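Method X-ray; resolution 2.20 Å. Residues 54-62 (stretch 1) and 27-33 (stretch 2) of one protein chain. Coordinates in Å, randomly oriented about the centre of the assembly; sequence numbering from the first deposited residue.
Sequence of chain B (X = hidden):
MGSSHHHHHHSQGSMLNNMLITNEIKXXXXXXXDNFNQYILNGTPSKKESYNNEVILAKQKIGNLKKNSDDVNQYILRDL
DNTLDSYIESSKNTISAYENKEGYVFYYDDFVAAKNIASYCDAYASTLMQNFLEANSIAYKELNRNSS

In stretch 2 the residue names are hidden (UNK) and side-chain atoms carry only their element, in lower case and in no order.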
ATOM      1  N   GLU B  54     -26.386  -6.766   2.587  1.00 26.21           N
ATOM      2  CA  GLU B  54     -25.721  -5.573   3.080  1.00 27.57           C
ATOM      3  C   GLU B  54     -25.445  -4.554   1.966  1.00 24.26           C
ATOM      4  O   GLU B  54     -25.614  -3.361   2.207  1.00 25.97           O
ATOM      5  CB  GLU B  54     -24.434  -5.951   3.814  1.00 26.84           C
ATOM      6  CG  GLU B  54     -24.689  -6.757   5.091  1.00 27.07           C
ATOM      7  CD  GLU B  54     -25.284  -5.914   6.213  1.00 30.58           C
ATOM      8  OE1 GLU B  54     -24.969  -4.710   6.327  1.00 32.18           O
ATOM      9  OE2 GLU B  54     -26.078  -6.449   6.999  1.00 33.12           O
ATOM     10  N   VAL B  55     -25.069  -4.968   0.749  1.00 26.80           N
ATOM     11  CA  VAL B  55     -24.906  -3.922  -0.283  1.00 27.12           C
ATOM     12  C   VAL B  55     -26.215  -3.336  -0.755  1.00 26.73           C
ATOM     13  O   VAL B  55     -26.245  -2.188  -1.174  1.00 26.04           O
ATOM     14  CB  VAL B  55     -24.158  -4.343  -1.583  1.00 28.07           C
ATOM     15  CG1 VAL B  55     -22.714  -4.228  -1.395  1.00 31.33           C
ATOM     16  CG2 VAL B  55     -24.525  -5.702  -2.097  1.00 25.48           C
ATOM     17  N   ILE B  56     -27.287  -4.120  -0.711  1.00 26.48           N
ATOM     18  CA  ILE B  56     -28.603  -3.589  -1.060  1.00 24.65           C
ATOM     19  C   ILE B  56     -28.927  -2.452  -0.130  1.00 24.55           C
ATOM     20  O   ILE B  56     -29.392  -1.395  -0.554  1.00 26.86           O
ATOM     21  CB  ILE B  56     -29.713  -4.676  -0.978  1.00 28.14           C
ATOM     22  CG1 ILE B  56     -29.635  -5.600  -2.191  1.00 25.69           C
ATOM     23  CG2 ILE B  56     -31.085  -4.039  -0.926  1.00 25.35           C
ATOM     24  CD1 ILE B  56     -30.328  -6.945  -1.977  1.00 27.96           C
ATOM     25  N   LEU B  57     -28.638  -2.653   1.150  1.00 25.36           N
ATOM     26  CA  LEU B  57     -28.973  -1.664   2.156  1.00 25.13           C
ATOM     27  C   LEU B  57     -28.081  -0.425   2.035  1.00 27.69           C
ATOM     28  O   LEU B  57     -28.550   0.705   2.200  1.00 27.63           O
ATOM     29  CB  LEU B  57     -28.865  -2.275   3.558  1.00 25.43           C
ATOM     30  CG  LEU B  57     -29.878  -3.374   3.919  1.00 29.12           C
ATOM     31  CD1 LEU B  57     -29.438  -4.130   5.167  1.00 26.04           C
ATOM     32  CD2 LEU B  57     -31.277  -2.787   4.110  1.00 26.58           C
ATOM     33  N   ALA B  58     -26.792  -0.626   1.773  1.00 25.58           N
ATOM     34  CA  ALA B  58     -25.888   0.520   1.577  1.00 28.29           C
ATOM     35  C   ALA B  58     -26.324   1.360   0.368  1.00 25.32           C
ATOM     36  O   ALA B  58     -26.384   2.583   0.427  1.00 25.50           O
ATOM     37  CB  ALA B  58     -24.444   0.037   1.409  1.00 23.44           C
ATOM     38  N   LYS B  59     -26.638   0.680  -0.728  1.00 25.45           N
ATOM     39  CA  LYS B  59     -27.110   1.338  -1.942  1.00 27.94           C
ATOM     40  C   LYS B  59     -28.379   2.190  -1.725  1.00 30.84           C
ATOM     41  O   LYS B  59     -28.449   3.347  -2.167  1.00 30.34           O
ATOM     42  CB  LYS B  59     -27.368   0.274  -3.014  1.00 28.41           C
ATOM     43  CG  LYS B  59     -27.806   0.822  -4.353  1.00 33.43           C
ATOM     44  CD  LYS B  59     -26.644   1.437  -5.124  1.00 34.93           C
ATOM     45  CE  LYS B  59     -27.144   2.076  -6.421  1.00 33.26           C
ATOM     46  NZ  LYS B  59     -26.088   2.886  -7.085  1.00 36.80           N
ATOM     47  N   GLN B  60     -29.377   1.625  -1.049  1.00 28.51           N
ATOM     48  CA  GLN B  60     -30.647   2.320  -0.810  1.00 29.12           C
ATOM     49  C   GLN B  60     -30.455   3.547   0.059  1.00 30.30           C
ATOM     50  O   GLN B  60     -31.010   4.608  -0.219  1.00 29.83           O
ATOM     51  CB  GLN B  60     -31.670   1.384  -0.145  1.00 29.53           C
ATOM     52  CG  GLN B  60     -33.125   1.904  -0.158  1.00 33.31           C
ATOM     53  CD  GLN B  60     -33.448   2.832   1.015  1.00 36.08           C
ATOM     54  OE1 GLN B  60     -32.636   3.002   1.933  1.00 35.66           O
ATOM     55  NE2 GLN B  60     -34.644   3.425   0.994  1.00 36.91           N
ATOM     56  N   LYS B  61     -29.683   3.393   1.129  1.00 28.72           N
ATOM     57  CA  LYS B  61     -29.478   4.500   2.058  1.00 31.52           C
ATOM     58  C   LYS B  61     -28.630   5.612   1.446  1.00 30.21           C
ATOM     59  O   LYS B  61     -28.867   6.786   1.714  1.00 32.47           O
ATOM     60  CB  LYS B  61     -28.865   3.987   3.361  1.00 29.31           C
ATOM     61  CG  LYS B  61     -29.838   3.097   4.112  1.00 30.83           C
ATOM     62  CD  LYS B  61     -29.272   2.508   5.387  1.00 30.25           C
ATOM     63  CE  LYS B  61     -30.306   1.550   6.011  1.00 32.75           C
ATOM     64  NZ  LYS B  61     -29.803   0.851   7.225  1.00 31.63           N
ATOM     65  N   ILE B  62     -27.655   5.259   0.614  1.00 31.29           N
ATOM     66  CA  ILE B  62     -26.935   6.289  -0.138  1.00 32.49           C
ATOM     67  C   ILE B  62     -27.922   7.060  -1.026  1.00 33.03           C
ATOM     68  O   ILE B  62     -27.881   8.295  -1.108  1.00 33.71           O
ATOM     69  CB  ILE B  62     -25.804   5.694  -1.004  1.00 30.10           C
ATOM     70  CG1 ILE B  62     -24.684   5.145  -0.114  1.00 28.44           C
ATOM     71  CG2 ILE B  62     -25.243   6.759  -1.951  1.00 30.57           C
ATOM     72  CD1 ILE B  62     -23.682   4.318  -0.872  1.00 25.99           C
ATOM     73  N   UNK B  27     -21.143   0.736   7.954  1.00 30.92           N
ATOM     74  CA  UNK B  27     -21.278  -0.615   8.498  1.00 30.69           C
ATOM     75  C   UNK B  27     -21.770  -1.615   7.441  1.00 29.44           C
ATOM     76  O   UNK B  27     -21.287  -2.753   7.378  1.00 29.29           O
ATOM     77  o   UNK B  27     -24.162  -0.029  11.784  1.00 42.19           O
ATOM     78  c   UNK B  27     -21.930   0.273  10.842  1.00 36.96           C
ATOM     79  c   UNK B  27     -22.252  -0.634   9.670  1.00 33.79           C
ATOM     80  c   UNK B  27     -22.935   0.070  11.995  1.00 46.61           C
ATOM     81  n   UNK B  27     -22.409  -0.012  13.215  1.00 47.37           N
ATOM     82  N   UNK B  28     -22.739  -1.210   6.622  1.00 28.27           N
ATOM     83  CA  UNK B  28     -23.240  -2.112   5.567  1.00 28.71           C
ATOM     84  C   UNK B  28     -22.129  -2.483   4.593  1.00 27.61           C
ATOM     85  O   UNK B  28     -21.973  -3.645   4.210  1.00 27.07           O
ATOM     86  c   UNK B  28     -27.285  -1.840   6.934  1.00 32.38           C
ATOM     87  n   UNK B  28     -26.193  -2.292   6.345  1.00 31.15           N
ATOM     88  n   UNK B  28     -27.468  -0.583   6.577  1.00 32.31           N
ATOM     89  c   UNK B  28     -25.642  -1.280   5.577  1.00 31.53           C
ATOM     90  c   UNK B  28     -24.391  -1.472   4.784  1.00 29.17           C
ATOM     91  c   UNK B  28     -26.464  -0.217   5.712  1.00 30.99           C
ATOM     92  N   UNK B  29     -21.376  -1.476   4.160  1.00 28.14           N
ATOM     93  CA  UNK B  29     -20.284  -1.713   3.226  1.00 29.14           C
ATOM     94  C   UNK B  29     -19.250  -2.632   3.868  1.00 28.31           C
ATOM     95  O   UNK B  29     -18.855  -3.627   3.271  1.00 28.30           O
ATOM     96  c   UNK B  29     -18.466  -0.714   1.857  1.00 29.36           C
ATOM     97  c   UNK B  29     -19.598  -0.397   2.779  1.00 30.12           C
ATOM     98  c   UNK B  29     -20.603   0.539   2.082  1.00 28.82           C
ATOM     99  N   UNK B  30     -18.832  -2.309   5.089  1.00 28.68           N
ATOM    100  CA  UNK B  30     -17.871  -3.148   5.807  1.00 29.73           C
ATOM    101  C   UNK B  30     -18.388  -4.571   5.984  1.00 31.54           C
ATOM    102  O   UNK B  30     -17.666  -5.533   5.744  1.00 30.70           O
ATOM    103  o   UNK B  30     -16.588  -0.529   8.091  1.00 39.15           O
ATOM    104  c   UNK B  30     -16.817  -1.190   7.051  1.00 37.60           C
ATOM    105  c   UNK B  30     -17.529  -2.543   7.173  1.00 30.10           C
ATOM    106  o   UNK B  30     -16.485  -0.783   5.911  1.00 36.66           O
ATOM    107  N   UNK B  31     -19.643  -4.718   6.387  1.00 29.65           N
ATOM    108  CA  UNK B  31     -20.170  -6.057   6.613  1.00 27.71           C
ATOM    109  C   UNK B  31     -20.326  -6.813   5.295  1.00 29.70           C
ATOM    110  O   UNK B  31     -20.126  -8.041   5.224  1.00 28.46           O
ATOM    111  c   UNK B  31     -21.502  -5.983   7.353  1.00 29.40           C
ATOM    112  o   UNK B  31     -22.136  -7.246   7.345  1.00 34.89           O
ATOM    113  N   UNK B  32     -20.684  -6.083   4.242  1.00 28.31           N
ATOM    114  CA  UNK B  32     -20.802  -6.702   2.919  1.00 27.29           C
ATOM    115  C   UNK B  32     -19.464  -7.298   2.463  1.00 28.89           C
ATOM    116  O   UNK B  32     -19.416  -8.436   1.977  1.00 29.68           O
ATOM    117  c   UNK B  32     -21.305  -5.683   1.892  1.00 27.73           C
ATOM    118  o   UNK B  32     -21.330  -6.247   0.601  1.00 31.11           O
ATOM    119  N   UNK B  33     -18.385  -6.529   2.632  1.00 27.84           N
ATOM    120  CA  UNK B  33     -17.030  -6.952   2.265  1.00 29.36           C
ATOM    121  C   UNK B  33     -16.608  -8.189   3.044  1.00 28.33           C
ATOM    122  O   UNK B  33     -16.097  -9.153   2.478  1.00 30.14           O
ATOM    123  c   UNK B  33     -14.349  -6.461   0.692  1.00 28.98           C
ATOM    124  c   UNK B  33     -13.599  -5.071   2.647  1.00 28.40           C
ATOM    125  c   UNK B  33     -16.019  -5.811   2.510  1.00 28.03           C
ATOM    126  c   UNK B  33     -14.553  -6.155   2.188  1.00 30.25           C
TER

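Position 27 carries three carbons in an unbranched run, the third bearing one oxygen and one nitrogen: a carboxamide, one carbon longer than asparagine's. Its side chain stays out of contact with stretch 1, so the contact asks little of it. This is Gln27, with chi1 in m and chi2 in t.

Position 28 has one carbon leading into a five-membered ring of three carbons and two nitrogens, which can only be histidine. One ring nitrogen lies 2.7 Å from OE1 of Glu54, the other 2.8 Å from NZ of Lys61. The residue is His28, and its partners set the directions: the carboxylate accepts from ND1, with Glu54 OE1 at a nearly straight 168°, and the ammonium of Lys61 donates from NZ to NE2. Both partners sit at the ring edge, near its plane, where nitrogen protons and lone pairs point. One face is left for Leu57, whose CB stands 3.6 Å from the centroid of the His28 ring and almost on its normal, a CH-pi contact.

At position 29 one carbon carries two more, a fork at the beta carbon with no polar atom. One branch comes within 3.9 Å of Ala58 CB, an apolar touch. This is Val29; its CA-to-CB bond points away, yet CG2 still reaches the methyl.

Position 30 shows two carbons, the second bearing two oxygens, a short carboxylate: Asp30. Its CA-to-CB bond points away, and the carboxylate makes no contact with stretch 1.

Position 31 has one carbon and one oxygen, and the oxygen lies 3.4 Å from CG of Glu54. That is Ser31, whose CA-to-CB bond points toward the other helix and which packs against the aliphatic part of the glutamate.

Position 32 repeats the pattern of one carbon and one oxygen. Its CB is 3.7 Å from Glu54 CB, and its oxygen is 3.2 Å from CG1 of Val55. Ser32 is small and buried, and OG finds its hydrogen bond elsewhere in the structure.

Position 33 ends the stretch with four carbons forked at the second: Leu33, whose CA-to-CB bond points away and whose side chain is out of contact.

The rule here is one polar knob in a well-chosen hole. The helices run roughly antiparallel, at 156°, with axes 8.0 Å apart at closest approach, and His28 sits among Glu54, Leu57, Ala58 and Lys61. Spacings of three and four place these residues along one side of their helix, so acceptor, donor and aliphatic cover all reach the same ring. One turn along, Ser31 and Ser32 offer short side chains against Glu54.

Stretch 2 (27-33) QHVDSSL
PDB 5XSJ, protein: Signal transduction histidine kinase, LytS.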